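Local coordinates for ribosomal protein L11 methyltransferase (Lactobacillus delbrueckii subsp. bulgaricus ATCC BAA-365, PDB 3GRZ) that methylates ribosomal protein L11, transferring methyl groups from S-adenosyl-L-methionine to lysine, and is represented here by its C-terminal catalytic fragment, at the interface of chains A and B. Residues are numbered along the deposited sequence; one frame, centred on the assembly and turned at random. Chains: chain A/B, Ribosomal protein L11 methyltransferase.

The interface of chains A and B. Residues chain A 58-61; chain B 24-25, 28.
This is a mainly apolar patch of a two-fold symmetric homodimer interface, in which the ring of B:Phe25 lies against the loop segment A:Met58-A:Pro61, holding a loop of one subunit against a loop of the other; its twin forms with the chains exchanged, though the coordinates alone do not show that the dimer is biological. The ring engages chain A through its CE2-CZ rim. CE2 of B:Phe25 is 3.4 Å from C of A:Lys60, its carbonyl carbon, and CZ of B:Phe25 is 3.5 Å from the backbone N of A:Pro61. The A:Lys60-A:Pro61 peptide lies to one side of the ring plane and outboard of that rim, tilted about 40° from the plane, so the ring meets it with its rim and does not stack on it. On the opposite side of the plane, also past the rim, sits the backbone O of A:Met58, 3.6 Å from CE2 of B:Phe25, so that the rim enters between two stretches of the loop. CG of B:Phe25 stands beside the backbone N (chi1 -72°), which carries the CE2-CZ rim to A:Lys60 and A:Pro61.

On the peptide's side of the plane, CD of A:Pro61 tucks in beside CZ of B:Phe25, 3.7 Å away, and CG lies farther out past the CZ-CE1 rim. CG1 of B:Val24 points at the CD corner of A:Pro61, 3.8 Å away, and also packs on CB of A:Lys60. Replacing B:Phe25 by an alanine would probably leave the A:Lys60-A:Pro61 peptide without the aromatic rim packed against it and open a gap beside A:Pro61.

A water adds a polar bridge at the patch border, contacting O of A:Val59 at 3.0 Å, OE1 of B:Gln28 at 2.7 Å and the backbone N of B:Phe25, the last nearly straight at 160°. The bridge thus ties the aromatic residue's own backbone to chain A.

In the fold, A:Met58-A:Pro61 belong to the loop joining helix 44-57 to strand 63-67 of the Rossmann-like methyltransferase domain, while B:Val24, B:Phe25 and B:Gln28 belong to the long loop between strands 12-16 and 29-33.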
loop_
_atom_site.group_PDB
_atom_site.type_symbol
_atom_site.label_atom_id
_atom_site.label_comp_id
_atom_site.label_asym_id
_atom_site.label_seq_id
_atom_site.Cartn_x
_atom_site.Cartn_y
_atom_site.Cartn_z
ATOM N N MET A 58 -3.228 -6.757 -6.636
ATOM C CA MET A 58 -4.507 -7.420 -6.906
ATOM C C MET A 58 -5.555 -6.498 -7.577
ATOM O O MET A 58 -6.583 -6.193 -6.991
ATOM C CB MET A 58 -5.086 -8.059 -5.628
ATOM C CG MET A 58 -6.133 -9.198 -5.883
ATOM S SD MET A 58 -5.490 -10.792 -6.456
ATOM C CE MET A 58 -4.689 -11.348 -4.965
ATOM N N VAL A 59 -5.321 -6.100 -8.822
ATOM C CA VAL A 59 -6.281 -5.222 -9.523
ATOM C C VAL A 59 -7.396 -6.003 -10.238
ATOM O O VAL A 59 -8.392 -5.422 -10.684
ATOM C CB VAL A 59 -5.574 -4.247 -10.491
ATOM C CG1 VAL A 59 -4.553 -3.415 -9.731
ATOM C CG2 VAL A 59 -4.923 -5.010 -11.659
ATOM N N LYS A 60 -7.213 -7.321 -10.323
ATOM C CA LYS A 60 -8.184 -8.252 -10.889
ATOM C C LYS A 60 -7.934 -9.584 -10.175
ATOM O O LYS A 60 -6.926 -9.692 -9.466
ATOM C CB LYS A 60 -8.010 -8.357 -12.412
ATOM C CG LYS A 60 -6.693 -8.942 -12.878
ATOM C CD LYS A 60 -6.709 -9.146 -14.381
ATOM C CE LYS A 60 -5.485 -9.909 -14.847
ATOM N NZ LYS A 60 -5.459 -10.032 -16.332
ATOM N N PRO A 61 -8.855 -10.578 -10.290
ATOM C CA PRO A 61 -8.496 -11.892 -9.718
ATOM C C PRO A 61 -7.220 -12.515 -10.309
ATOM O O PRO A 61 -7.123 -12.722 -11.519
ATOM C CB PRO A 61 -9.728 -12.761 -10.012
ATOM C CG PRO A 61 -10.859 -11.772 -10.158
ATOM C CD PRO A 61 -10.231 -10.583 -10.828
ATOM N N VAL B 24 -13.914 -5.306 -12.744
ATOM C CA VAL B 24 -14.174 -6.710 -12.412
ATOM C C VAL B 24 -14.454 -6.905 -10.905
ATOM O O VAL B 24 -15.308 -7.716 -10.534
ATOM C CB VAL B 24 -13.079 -7.669 -12.998
ATOM C CG1 VAL B 24 -11.703 -7.443 -12.353
ATOM C CG2 VAL B 24 -13.509 -9.132 -12.893
ATOM N N PHE B 25 -13.770 -6.132 -10.055
ATOM C CA PHE B 25 -14.101 -6.052 -8.630
ATOM C C PHE B 25 -15.090 -4.921 -8.408
ATOM O O PHE B 25 -14.757 -3.744 -8.600
ATOM C CB PHE B 25 -12.861 -5.808 -7.759
ATOM C CG PHE B 25 -11.932 -6.995 -7.649
ATOM C CD1 PHE B 25 -12.417 -8.260 -7.327
ATOM C CD2 PHE B 25 -10.567 -6.834 -7.842
ATOM C CE1 PHE B 25 -11.555 -9.349 -7.217
ATOM C CE2 PHE B 25 -9.689 -7.925 -7.719
ATOM C CZ PHE B 25 -10.180 -9.173 -7.416
ATOM N N GLN B 28 -13.979 -2.106 -6.098
ATOM C CA GLN B 28 -12.837 -1.270 -6.479
ATOM C C GLN B 28 -13.367 0.119 -6.819
ATOM O O GLN B 28 -14.158 0.278 -7.751
ATOM C CB GLN B 28 -12.067 -1.846 -7.669
ATOM C CG GLN B 28 -10.826 -1.023 -8.031
ATOM C CD GLN B 28 -10.137 -1.509 -9.272
ATOM O OE1 GLN B 28 -10.790 -1.883 -10.243
ATOM N NE2 GLN B 28 -8.807 -1.493 -9.264
HETATM O O HOH W 1 -11.285 -4.532 -10.428
#